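Xyloglucan-specific endo-beta-1,4-glucanase (Uncultured bacterium, PDB 4W88) hydrolyses internal beta-1,4-glucosidic bonds of xyloglucan as a family 5 glycoside hydrolase, with a xyloglucan oligosaccharide bound in its pocket here. Local coordinates at residues Y228-V233 with V284-D289; W251-I256 with V291-Q296. The protein carries 1 engineered substitution. All blocks are in the same frame, centred on the assembly; numbering follows the deposited sequence.

Contact 1. Residues Y228-V233 with V284-D289; sequences YFFTYV and VRWIGD. With BGC (beta-D-glucopyranose), chain C; BGC (beta-D-glucopyranose), chain B.
Trp286 reaches from helix 280-295 to the short helix 228-231, where Phe230 and Thr231 receive it. Followed outward, its CB lies 3.4 Å from Phe230 CE2. CG is equally near that carbon, and CD1 has Phe230 CD2 at 3.7 Å, so the phenyl rim lies over the five-membered ring; the two planes are inclined at 38°, an oblique aromatic pair. NE1 is hydrogen-bonded to Thr226 O. Farther along the indole, CZ2 meets Thr231 CG2 at 3.9 Å, a methyl that comes in obliquely near the rim, on the same side of the indole as Phe230. That methyl can point at the indole because OG1 sits between the backbone N and the carbonyl carbon (chi1 55°), where it is hydrogen-bonded chiefly to Tyr225 O.

Tyr228 on this helix and Tyr232 just past its end both belong to the glycan pocket. Tyr228 lays one ring face against a glucose of chain C, with CD1 3.7 Å from its C3, while Tyr232 OH lies 3.0 Å from O3 of the chain B glucose. Replacing Tyr228 by an alanine would probably leave that sugar without its aromatic platform. Without a hydrogen bond across it, the join rests on apolar ring packing, consistent with holding the turn that carries both tyrosines at the sugar.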
loop_
_atom_site.group_PDB
_atom_site.type_symbol
_atom_site.label_atom_id
_atom_site.label_comp_id
_atom_site.label_asym_id
_atom_site.label_seq_id
_atom_site.Cartn_x
_atom_site.Cartn_y
_atom_site.Cartn_z
ATOM N N TYR A 228 -12.503 -10.992 5.177
ATOM C CA TYR A 228 -12.597 -11.128 3.761
ATOM C C TYR A 228 -14.016 -11.280 3.275
ATOM O O TYR A 228 -14.440 -10.678 2.294
ATOM C CB TYR A 228 -11.725 -12.316 3.324
ATOM C CG TYR A 228 -11.832 -12.645 1.867
ATOM C CD1 TYR A 228 -11.211 -11.876 0.935
ATOM C CD2 TYR A 228 -12.530 -13.753 1.421
ATOM C CE1 TYR A 228 -11.315 -12.135 -0.406
ATOM C CE2 TYR A 228 -12.607 -14.035 0.086
ATOM C CZ TYR A 228 -12.007 -13.202 -0.820
ATOM O OH TYR A 228 -12.022 -13.462 -2.153
ATOM N N PHE A 229 -14.782 -12.071 3.995
ATOM C CA PHE A 229 -16.192 -12.311 3.558
ATOM C C PHE A 229 -17.126 -11.116 3.688
ATOM O O PHE A 229 -18.208 -11.082 3.042
ATOM C CB PHE A 229 -16.772 -13.517 4.265
ATOM C CG PHE A 229 -16.290 -14.843 3.706
ATOM C CD1 PHE A 229 -15.975 -14.986 2.361
ATOM C CD2 PHE A 229 -16.252 -15.957 4.497
ATOM C CE1 PHE A 229 -15.537 -16.193 1.841
ATOM C CE2 PHE A 229 -15.843 -17.184 3.972
ATOM C CZ PHE A 229 -15.493 -17.292 2.635
ATOM N N PHE A 230 -16.739 -10.140 4.504
ATOM C CA PHE A 230 -17.469 -8.885 4.526
ATOM C C PHE A 230 -16.994 -7.923 3.438
ATOM O O PHE A 230 -17.795 -7.230 2.810
ATOM C CB PHE A 230 -17.355 -8.215 5.887
ATOM C CG PHE A 230 -18.079 -6.910 5.941
ATOM C CD1 PHE A 230 -19.466 -6.873 5.919
ATOM C CD2 PHE A 230 -17.403 -5.736 6.002
ATOM C CE1 PHE A 230 -20.129 -5.647 5.925
ATOM C CE2 PHE A 230 -18.067 -4.529 6.009
ATOM C CZ PHE A 230 -19.421 -4.484 5.952
ATOM N N THR A 231 -15.664 -7.840 3.255
ATOM C CA THR A 231 -15.094 -6.785 2.423
ATOM C C THR A 231 -15.083 -7.091 0.928
ATOM O O THR A 231 -15.082 -6.173 0.061
ATOM C CB THR A 231 -13.627 -6.469 2.862
ATOM O OG1 THR A 231 -12.878 -7.681 2.832
ATOM C CG2 THR A 231 -13.608 -5.938 4.297
ATOM N N TYR A 232 -15.047 -8.399 0.634
ATOM C CA TYR A 232 -15.065 -8.933 -0.766
ATOM C C TYR A 232 -16.348 -9.684 -1.113
ATOM O O TYR A 232 -17.126 -9.984 -0.253
ATOM C CB TYR A 232 -13.834 -9.837 -1.017
ATOM C CG TYR A 232 -12.528 -9.054 -1.326
ATOM C CD1 TYR A 232 -11.881 -8.302 -0.311
ATOM C CD2 TYR A 232 -12.000 -9.034 -2.613
ATOM C CE1 TYR A 232 -10.720 -7.580 -0.622
ATOM C CE2 TYR A 232 -10.863 -8.326 -2.917
ATOM C CZ TYR A 232 -10.259 -7.621 -1.937
ATOM O OH TYR A 232 -9.113 -6.925 -2.276
ATOM N N VAL A 233 -16.576 -9.891 -2.385
ATOM C CA VAL A 233 -17.675 -10.718 -2.875
ATOM C C VAL A 233 -17.113 -12.100 -3.238
ATOM O O VAL A 233 -16.136 -12.171 -3.976
ATOM C CB VAL A 233 -18.351 -10.114 -4.101
ATOM C CG1 VAL A 233 -19.542 -10.999 -4.556
ATOM C CG2 VAL A 233 -18.811 -8.721 -3.792
ATOM N N VAL A 284 -20.305 1.567 7.612
ATOM C CA VAL A 284 -20.024 2.470 8.712
ATOM C C VAL A 284 -19.723 1.751 10.024
ATOM O O VAL A 284 -18.771 2.126 10.743
ATOM C CB VAL A 284 -21.157 3.511 8.849
ATOM C CG1 VAL A 284 -20.983 4.375 10.115
ATOM C CG2 VAL A 284 -21.211 4.378 7.553
ATOM N N ARG A 285 -20.545 0.761 10.400
ATOM C CA ARG A 285 -20.277 -0.009 11.602
ATOM C C ARG A 285 -18.956 -0.794 11.548
ATOM O O ARG A 285 -18.192 -0.841 12.533
ATOM C CB ARG A 285 -21.444 -0.968 11.885
ATOM C CG ARG A 285 -22.714 -0.253 12.342
ATOM C CD ARG A 285 -23.725 -1.228 12.956
ATOM N NE ARG A 285 -24.402 -1.943 11.869
ATOM C CZ ARG A 285 -25.457 -1.502 11.193
ATOM N NH1 ARG A 285 -26.011 -0.355 11.467
ATOM N NH2 ARG A 285 -25.960 -2.227 10.214
ATOM N N TRP A 286 -18.659 -1.372 10.398
ATOM C CA TRP A 286 -17.417 -2.116 10.239
ATOM C C TRP A 286 -16.212 -1.187 10.430
ATOM O O TRP A 286 -15.249 -1.550 11.104
ATOM C CB TRP A 286 -17.371 -2.765 8.854
ATOM C CG TRP A 286 -16.052 -3.396 8.551
ATOM C CD1 TRP A 286 -15.566 -4.601 8.995
ATOM C CD2 TRP A 286 -15.024 -2.812 7.765
ATOM N NE1 TRP A 286 -14.290 -4.795 8.536
ATOM C CE2 TRP A 286 -13.940 -3.705 7.760
ATOM C CE3 TRP A 286 -14.921 -1.612 7.067
ATOM C CZ2 TRP A 286 -12.735 -3.406 7.099
ATOM C CZ3 TRP A 286 -13.750 -1.318 6.426
ATOM C CH2 TRP A 286 -12.677 -2.209 6.426
ATOM N N ILE A 287 -16.277 0.025 9.868
ATOM C CA ILE A 287 -15.143 0.989 10.003
ATOM C C ILE A 287 -14.914 1.330 11.463
ATOM O O ILE A 287 -13.791 1.349 11.937
ATOM C CB ILE A 287 -15.376 2.292 9.176
ATOM C CG1 ILE A 287 -15.458 1.987 7.637
ATOM C CG2 ILE A 287 -14.473 3.411 9.581
ATOM C CD1 ILE A 287 -15.965 3.088 6.727
ATOM N N GLY A 288 -16.017 1.519 12.193
ATOM C CA GLY A 288 -15.907 1.713 13.646
ATOM C C GLY A 288 -15.127 0.612 14.333
ATOM O O GLY A 288 -14.240 0.866 15.124
ATOM N N ASP A 289 -15.464 -0.626 14.018
ATOM C CA ASP A 289 -14.825 -1.769 14.653
ATOM C C ASP A 289 -13.409 -1.981 14.172
ATOM O O ASP A 289 -12.497 -2.313 14.977
ATOM C CB ASP A 289 -15.656 -3.058 14.386
ATOM C CG ASP A 289 -16.877 -3.145 15.269
ATOM O OD1 ASP A 289 -16.930 -2.445 16.316
ATOM O OD2 ASP A 289 -17.778 -3.918 14.942
HETATM C C2 BGC C . -8.492 -15.550 0.236
HETATM C C3 BGC C . -8.267 -14.025 0.484
HETATM C C4 BGC C . -7.601 -13.611 -0.809
HETATM C C5 BGC C . -8.349 -14.468 -1.861
HETATM C C6 BGC C . -7.682 -14.536 -3.239
HETATM C C1 BGC C . -9.625 -16.057 -0.693
HETATM O O1 BGC C . -10.188 -17.483 -0.806
HETATM O O2 BGC C . -8.911 -16.040 1.421
HETATM O O3 BGC C . -7.540 -13.780 1.684
HETATM O O4 BGC C . -7.962 -12.476 -1.535
HETATM O O5 BGC C . -8.785 -15.836 -1.760
HETATM O O6 BGC C . -8.552 -13.873 -4.191
HETATM C C2 BGC B . -7.278 -10.335 -2.688
HETATM C C3 BGC B . -6.299 -9.159 -2.833
HETATM C C4 BGC B . -6.089 -8.446 -1.540
HETATM C C5 BGC B . -5.856 -9.716 -0.624
HETATM C C6 BGC B . -5.672 -9.104 0.712
HETATM C C1 BGC B . -6.919 -11.524 -1.871
HETATM O O2 BGC B . -7.213 -10.909 -3.908
HETATM O O3 BGC B . -6.888 -8.291 -3.770
HETATM O O4 BGC B . -5.251 -7.194 -1.746
HETATM O O5 BGC B . -6.871 -10.860 -0.727
HETATM O O6 BGC B . -5.204 -9.929 1.747
#

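Contact 2. Residues W251-I256 with V291-Q296; sequences WQYNNI and VGTLDQ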
loop_
_atom_site.group_PDB
_atom_site.type_symbol
_atom_site.label_atom_id
_atom_site.label_comp_id
_atom_site.label_asym_id
_atom_site.label_seq_id
_atom_site.Cartn_x
_atom_site.Cartn_y
_atom_site.Cartn_z
ATOM N N TRP A 251 -8.528 -11.061 16.546
ATOM C CA TRP A 251 -7.587 -12.213 16.567
ATOM C C TRP A 251 -6.400 -11.886 15.705
ATOM O O TRP A 251 -5.258 -12.080 16.119
ATOM C CB TRP A 251 -8.355 -13.396 15.960
ATOM C CG TRP A 251 -7.946 -14.788 16.209
ATOM C CD1 TRP A 251 -6.680 -15.289 16.335
ATOM C CD2 TRP A 251 -8.843 -15.943 16.277
ATOM N NE1 TRP A 251 -6.728 -16.658 16.511
ATOM C CE2 TRP A 251 -8.032 -17.089 16.476
ATOM C CE3 TRP A 251 -10.245 -16.104 16.197
ATOM C CZ2 TRP A 251 -8.573 -18.391 16.600
ATOM C CZ3 TRP A 251 -10.782 -17.405 16.310
ATOM C CH2 TRP A 251 -9.940 -18.525 16.519
ATOM N N GLN A 252 -6.668 -11.380 14.495
ATOM C CA GLN A 252 -5.592 -11.061 13.567
ATOM C C GLN A 252 -4.748 -9.906 14.132
ATOM O O GLN A 252 -3.512 -9.966 14.135
ATOM C CB GLN A 252 -6.188 -10.680 12.238
ATOM C CG GLN A 252 -5.182 -10.253 11.206
ATOM C CD GLN A 252 -5.838 -9.911 9.883
ATOM O OE1 GLN A 252 -6.563 -8.920 9.750
ATOM N NE2 GLN A 252 -5.550 -10.707 8.889
ATOM N N TYR A 253 -5.417 -8.851 14.619
ATOM C CA TYR A 253 -4.698 -7.743 15.227
ATOM C C TYR A 253 -3.864 -8.156 16.436
ATOM O O TYR A 253 -2.784 -7.606 16.665
ATOM C CB TYR A 253 -5.676 -6.664 15.633
ATOM C CG TYR A 253 -5.055 -5.377 16.112
ATOM C CD1 TYR A 253 -4.527 -4.474 15.208
ATOM C CD2 TYR A 253 -4.976 -5.056 17.472
ATOM C CE1 TYR A 253 -3.940 -3.295 15.640
ATOM C CE2 TYR A 253 -4.402 -3.873 17.917
ATOM C CZ TYR A 253 -3.902 -2.971 16.984
ATOM O OH TYR A 253 -3.338 -1.754 17.360
ATOM N N ASN A 254 -4.322 -9.123 17.222
ATOM C CA ASN A 254 -3.491 -9.563 18.353
ATOM C C ASN A 254 -2.190 -10.205 17.899
ATOM O O ASN A 254 -1.175 -10.123 18.586
ATOM C CB ASN A 254 -4.317 -10.418 19.283
ATOM C CG ASN A 254 -5.315 -9.565 20.062
ATOM O OD1 ASN A 254 -5.199 -8.320 20.149
ATOM N ND2 ASN A 254 -6.307 -10.198 20.591
ATOM N N ASN A 255 -2.182 -10.809 16.722
ATOM C CA ASN A 255 -0.929 -11.282 16.183
ATOM C C ASN A 255 -0.007 -10.148 15.732
ATOM O O ASN A 255 1.212 -10.184 15.956
ATOM C CB ASN A 255 -1.178 -12.260 15.064
ATOM C CG ASN A 255 -1.540 -13.625 15.593
ATOM O OD1 ASN A 255 -1.186 -14.022 16.729
ATOM N ND2 ASN A 255 -2.251 -14.350 14.805
ATOM N N ILE A 256 -0.582 -9.133 15.097
ATOM C CA ILE A 256 0.165 -7.948 14.722
ATOM C C ILE A 256 0.786 -7.299 15.986
ATOM O O ILE A 256 1.964 -6.929 15.981
ATOM C CB ILE A 256 -0.720 -6.979 13.928
ATOM C CG1 ILE A 256 -1.123 -7.635 12.577
ATOM C CG2 ILE A 256 0.032 -5.692 13.634
ATOM C CD1 ILE A 256 -2.287 -6.989 11.836
ATOM N N VAL A 291 -11.250 0.315 12.146
ATOM C CA VAL A 291 -10.354 1.447 12.409
ATOM C C VAL A 291 -10.216 1.699 13.895
ATOM O O VAL A 291 -9.107 2.004 14.386
ATOM C CB VAL A 291 -10.724 2.683 11.590
ATOM C CG1 VAL A 291 -9.705 3.806 11.818
ATOM C CG2 VAL A 291 -10.803 2.319 10.087
ATOM N N GLY A 292 -11.318 1.544 14.623
ATOM C CA GLY A 292 -11.255 1.593 16.095
ATOM C C GLY A 292 -10.232 0.638 16.749
ATOM O O GLY A 292 -9.535 1.010 17.748
ATOM N N THR A 293 -10.083 -0.538 16.158
ATOM C CA THR A 293 -9.128 -1.502 16.613
ATOM C C THR A 293 -7.694 -0.961 16.370
ATOM O O THR A 293 -6.850 -1.007 17.270
ATOM C CB THR A 293 -9.315 -2.876 15.932
ATOM O OG1 THR A 293 -10.572 -3.445 16.322
ATOM C CG2 THR A 293 -8.172 -3.861 16.349
ATOM N N LEU A 294 -7.435 -0.421 15.171
ATOM C CA LEU A 294 -6.123 0.177 14.834
ATOM C C LEU A 294 -5.774 1.350 15.727
ATOM O O LEU A 294 -4.608 1.494 16.188
ATOM C CB LEU A 294 -6.098 0.619 13.377
ATOM C CG LEU A 294 -6.200 -0.501 12.355
ATOM C CD1 LEU A 294 -6.107 0.114 10.964
ATOM C CD2 LEU A 294 -5.254 -1.681 12.540
ATOM N N ASP A 295 -6.796 2.158 16.009
ATOM C CA ASP A 295 -6.604 3.380 16.814
ATOM C C ASP A 295 -6.146 3.096 18.237
ATOM O O ASP A 295 -5.557 3.952 18.899
ATOM C CB ASP A 295 -7.864 4.224 16.834
ATOM C CG ASP A 295 -8.154 4.860 15.484
ATOM O OD1 ASP A 295 -7.208 4.976 14.642
ATOM O OD2 ASP A 295 -9.323 5.307 15.290
ATOM N N GLN A 296 -6.384 1.903 18.726
ATOM C CA GLN A 296 -5.949 1.590 20.098
ATOM C C GLN A 296 -4.463 1.768 20.257
ATOM O O GLN A 296 -3.997 2.035 21.365
ATOM C CB GLN A 296 -6.232 0.138 20.418
ATOM C CG GLN A 296 -7.684 -0.262 20.320
ATOM C CD GLN A 296 -7.816 -1.752 20.537
ATOM O OE1 GLN A 296 -7.425 -2.621 19.689
ATOM N NE2 GLN A 296 -8.275 -2.072 21.704
#
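Tyr253 projects from helix 246-261 and meets Thr293 and Leu294 of helix 280-295, and Gln296 at the last position of 291-296. Its CG is anti to the backbone N (chi1 -172°), which carries the ring out from its own helix to Thr293. The threonine methyl comes over one ring face: CG2 stands 3.7 Å from the centroid and 22° off the normal, a CH-pi contact displaced toward CG, from which it is 3.5 Å. With chi1 at -66°, Thr293 turns this methyl to the ring and leaves OG1 bonded to Asp289 O, one turn back in its helix. These two helices follow barrel strands 218-223 and 267-272 in the eight-stranded TIM barrel of this family, so the tyrosine fills the seam between neighbouring outer helices. Leu294 starts away from helix 246-261, yet its branch bends back: CD2 approaches Tyr253 CE1 to 3.7 Å, meeting the ring obliquely, and the same side chain touches Ile269 of strand 267-272. Beyond the ring, the hydroxyl is hydrogen-bonded to Asp297 and lies 3.7 Å from Leu294 O. Gln296, extended beyond CG, crosses the tyrosine side chain obliquely at the more exposed margin.

How the contacts relate
Helix 280-295 is common to both contacts: 284-289 serves contact 1 and 291-296 serves contact 2, with a single residue between them. Along the chain the order is 228-233, 251-256, 284-289, 291-296, so the partners alternate and the two connections cross. The centres lie 14 Å apart, each about 18 Å from the centre of the chain and on the same side of it. Contact 2 joins consecutive outer helices of the TIM barrel, whereas contact 1 links the earlier part of the shared helix to the short helix after strand 218-223. One outer helix thus packs both against its neighbour in the barrel's helical layer and against a segment that contributes Tyr228 and Tyr232 to the glycan pocket.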